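Local coordinates for protein cytolethal distending toxin subunit B (Escherichia coli, PDB 2F1N) that nicks DNA as the endonuclease subunit of a tripartite toxin, very probably causing the damage that arrests intoxicated cells at G2/M, at residues A[202-210]-A[222-232]. Numbering follows the deposited sequence.
Sequences RRASEIISP and DYAVAGNSVAF
Phe232 lays its ring against the backbone of Ala204 and Ser205, with Ser205 N 3.8 Å above the ring's centre. Its CG stands anti to the backbone N (chi1 -178°), which turns the aromatic group back toward 205-208. Glu206 meets the ring at its edge: CG comes within 3.6 Å of Phe232 CZ, and the carboxylate stands nearly perpendicular to the ring, at 83°, while OE2 accepts a hydrogen bond from Ser235 N.

Beneath this cover the antiparallel strands meet closely. Gly227, with no side chain, lets Ala204 O come within 3.2 Å of its CA, and Ser205 CA lies 4.0 Å from Gly227 CA. Beside that hollow, Asn228 N donates to Ala204 O (3.1 Å); Glu206 with Ala226 and Ile208 with Ala224 each exchange two backbone bonds. On the Glu206 face, Ile208, paired with Ala224, extends CD1 along the strand to 3.7 Å from Ala226 CB, and the same side chain touches Leu237 and Ala239 of the other sheet. On the opposite face, Ile207 CG2 meets Tyr223 CD1 at 3.7 Å. Asn228 OD1 accepts from Val230 N, an Asx turn, and also from Ala231 N, which makes it an Asx motif that helps bring the chain round to Phe232. The pair forms one margin of the six-stranded sheet, with 205-208 outermost, in the two-sheet alpha/beta sandwich of the DNase I-like fold.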
loop_
_atom_site.group_PDB
_atom_site.type_symbol
_atom_site.label_atom_id
_atom_site.label_comp_id
_atom_site.label_asym_id
_atom_site.label_seq_id
_atom_site.Cartn_x
_atom_site.Cartn_y
_atom_site.Cartn_z
ATOM N N ARG A 202 -17.312 9.039 1.883
ATOM C CA ARG A 202 -16.744 10.389 2.028
ATOM C C ARG A 202 -16.641 10.905 3.477
ATOM O O ARG A 202 -15.629 11.498 3.872
ATOM C CB ARG A 202 -17.545 11.378 1.190
ATOM C CG ARG A 202 -17.406 11.120 -0.289
ATOM C CD ARG A 202 -18.120 12.139 -1.143
ATOM N NE ARG A 202 -17.898 13.463 -0.593
ATOM C CZ ARG A 202 -18.641 14.513 -0.904
ATOM N NH1 ARG A 202 -19.640 14.371 -1.778
ATOM N NH2 ARG A 202 -18.382 15.699 -0.346
ATOM N N ARG A 203 -17.686 10.668 4.257
ATOM C CA ARG A 203 -17.771 11.155 5.620
ATOM C C ARG A 203 -16.954 10.284 6.545
ATOM O O ARG A 203 -16.683 10.670 7.693
ATOM C CB ARG A 203 -19.231 11.142 6.104
ATOM C CG ARG A 203 -20.168 12.203 5.459
ATOM C CD ARG A 203 -19.508 13.551 5.129
ATOM N NE ARG A 203 -20.361 14.408 4.292
ATOM C CZ ARG A 203 -19.958 15.036 3.189
ATOM N NH1 ARG A 203 -18.700 14.919 2.760
ATOM N NH2 ARG A 203 -20.821 15.779 2.508
ATOM N N ALA A 204 -16.565 9.111 6.043
ATOM C CA ALA A 204 -15.838 8.136 6.841
ATOM C C ALA A 204 -14.356 8.003 6.430
ATOM O O ALA A 204 -13.662 7.115 6.926
ATOM C CB ALA A 204 -16.544 6.741 6.745
ATOM N N SER A 205 -13.867 8.940 5.622
ATOM C CA SER A 205 -12.490 8.883 5.202
ATOM C C SER A 205 -11.943 10.253 4.835
ATOM O O SER A 205 -12.676 11.244 4.738
ATOM C CB SER A 205 -12.346 7.943 3.978
ATOM O OG SER A 205 -13.098 8.476 2.903
ATOM N N GLU A 206 -10.639 10.311 4.612
ATOM C CA GLU A 206 -10.004 11.526 4.090
ATOM C C GLU A 206 -8.932 11.090 3.104
ATOM O O GLU A 206 -8.257 10.067 3.301
ATOM C CB GLU A 206 -9.377 12.333 5.253
ATOM C CG GLU A 206 -8.340 11.579 6.048
ATOM C CD GLU A 206 -7.856 12.325 7.288
ATOM O OE1 GLU A 206 -8.293 13.477 7.505
ATOM O OE2 GLU A 206 -7.005 11.746 8.015
ATOM N N ILE A 207 -8.777 11.865 2.046
ATOM C CA ILE A 207 -7.722 11.577 1.074
ATOM C C ILE A 207 -6.492 12.367 1.490
ATOM O O ILE A 207 -6.596 13.552 1.766
ATOM C CB ILE A 207 -8.217 11.910 -0.334
ATOM C CG1 ILE A 207 -9.397 10.962 -0.698
ATOM C CG2 ILE A 207 -7.087 11.767 -1.336
ATOM C CD1 ILE A 207 -9.981 11.213 -2.049
ATOM N N ILE A 208 -5.335 11.704 1.569
ATOM C CA ILE A 208 -4.075 12.374 1.933
ATOM C C ILE A 208 -3.150 12.307 0.723
ATOM O O ILE A 208 -2.621 11.251 0.398
ATOM C CB ILE A 208 -3.454 11.708 3.208
ATOM C CG1 ILE A 208 -4.500 11.615 4.314
ATOM C CG2 ILE A 208 -2.213 12.474 3.753
ATOM C CD1 ILE A 208 -4.228 10.506 5.285
ATOM N N SER A 209 -2.934 13.444 0.066
ATOM C CA SER A 209 -2.197 13.457 -1.207
ATOM C C SER A 209 -1.170 14.552 -1.191
ATOM O O SER A 209 -1.370 15.578 -0.522
ATOM C CB SER A 209 -3.137 13.646 -2.407
ATOM O OG SER A 209 -3.966 14.766 -2.189
ATOM N N PRO A 210 -0.069 14.356 -1.929
ATOM C CA PRO A 210 0.987 15.378 -1.953
ATOM C C PRO A 210 0.604 16.527 -2.900
ATOM O O PRO A 210 -0.186 16.388 -3.818
ATOM C CB PRO A 210 2.214 14.612 -2.455
ATOM C CG PRO A 210 1.658 13.563 -3.396
ATOM C CD PRO A 210 0.267 13.199 -2.789
ATOM N N ASP A 222 -0.654 8.774 -7.019
ATOM C CA ASP A 222 -0.199 7.876 -5.939
ATOM C C ASP A 222 -0.388 8.618 -4.624
ATOM O O ASP A 222 0.234 9.663 -4.402
ATOM C CB ASP A 222 1.290 7.573 -6.131
ATOM C CG ASP A 222 1.578 6.970 -7.462
ATOM O OD1 ASP A 222 1.297 5.742 -7.597
ATOM O OD2 ASP A 222 2.028 7.625 -8.470
ATOM N N TYR A 223 -1.190 8.057 -3.741
ATOM C CA TYR A 223 -1.476 8.752 -2.494
ATOM C C TYR A 223 -2.178 7.800 -1.542
ATOM O O TYR A 223 -2.116 6.575 -1.744
ATOM C CB TYR A 223 -2.285 10.050 -2.812
ATOM C CG TYR A 223 -3.476 9.882 -3.719
ATOM C CD1 TYR A 223 -4.736 9.579 -3.198
ATOM C CD2 TYR A 223 -3.368 10.086 -5.119
ATOM C CE1 TYR A 223 -5.864 9.429 -4.055
ATOM C CE2 TYR A 223 -4.473 9.908 -6.002
ATOM C CZ TYR A 223 -5.701 9.605 -5.461
ATOM O OH TYR A 223 -6.760 9.441 -6.289
ATOM N N ALA A 224 -2.820 8.335 -0.497
ATOM C CA ALA A 224 -3.417 7.497 0.561
ATOM C C ALA A 224 -4.852 7.897 0.861
ATOM O O ALA A 224 -5.210 9.072 0.717
ATOM C CB ALA A 224 -2.590 7.530 1.860
ATOM N N VAL A 225 -5.668 6.921 1.291
ATOM C CA VAL A 225 -7.021 7.216 1.810
ATOM C C VAL A 225 -7.069 6.621 3.201
ATOM O O VAL A 225 -6.907 5.420 3.345
ATOM C CB VAL A 225 -8.143 6.593 0.913
ATOM C CG1 VAL A 225 -9.541 6.970 1.480
ATOM C CG2 VAL A 225 -7.987 6.990 -0.576
ATOM N N ALA A 226 -7.285 7.447 4.231
ATOM C CA ALA A 226 -7.389 6.974 5.617
ATOM C C ALA A 226 -8.860 6.974 6.004
ATOM O O ALA A 226 -9.618 7.858 5.581
ATOM C CB ALA A 226 -6.602 7.922 6.586
ATOM N N GLY A 227 -9.279 5.959 6.753
ATOM C CA GLY A 227 -10.677 5.903 7.107
ATOM C C GLY A 227 -10.982 5.046 8.318
ATOM O O GLY A 227 -10.093 4.420 8.887
ATOM N N ASN A 228 -12.252 5.056 8.726
ATOM C CA ASN A 228 -12.730 4.221 9.799
ATOM C C ASN A 228 -14.219 3.988 9.562
ATOM O O ASN A 228 -14.994 4.951 9.373
ATOM C CB ASN A 228 -12.531 4.896 11.172
ATOM C CG ASN A 228 -12.844 3.967 12.294
ATOM O OD1 ASN A 228 -13.983 3.467 12.447
ATOM N ND2 ASN A 228 -11.820 3.684 13.112
ATOM N N SER A 229 -14.611 2.721 9.521
ATOM C CA SER A 229 -15.959 2.387 9.046
ATOM C C SER A 229 -17.063 2.617 10.076
ATOM O O SER A 229 -18.254 2.559 9.718
ATOM C CB SER A 229 -16.027 0.964 8.534
ATOM O OG SER A 229 -15.073 0.856 7.464
ATOM N N VAL A 230 -16.679 2.846 11.325
ATOM C CA VAL A 230 -17.713 3.107 12.354
ATOM C C VAL A 230 -17.570 4.456 13.011
ATOM O O VAL A 230 -18.596 5.102 13.338
ATOM C CB VAL A 230 -17.920 1.954 13.346
ATOM C CG1 VAL A 230 -18.501 0.764 12.595
ATOM C CG2 VAL A 230 -16.691 1.573 13.958
ATOM N N ALA A 231 -16.343 4.911 13.197
ATOM C CA ALA A 231 -16.159 6.224 13.812
ATOM C C ALA A 231 -14.910 6.908 13.321
ATOM O O ALA A 231 -13.844 6.749 13.876
ATOM C CB ALA A 231 -16.154 6.133 15.334
ATOM N N PHE A 232 -15.093 7.709 12.301
ATOM C CA PHE A 232 -14.007 8.419 11.690
ATOM C C PHE A 232 -13.747 9.764 12.352
ATOM O O PHE A 232 -14.666 10.565 12.511
ATOM C CB PHE A 232 -14.301 8.661 10.217
ATOM C CG PHE A 232 -13.187 9.357 9.512
ATOM C CD1 PHE A 232 -11.938 8.750 9.418
ATOM C CD2 PHE A 232 -13.358 10.646 8.997
ATOM C CE1 PHE A 232 -10.875 9.405 8.797
ATOM C CE2 PHE A 232 -12.285 11.295 8.371
ATOM C CZ PHE A 232 -11.064 10.677 8.270
#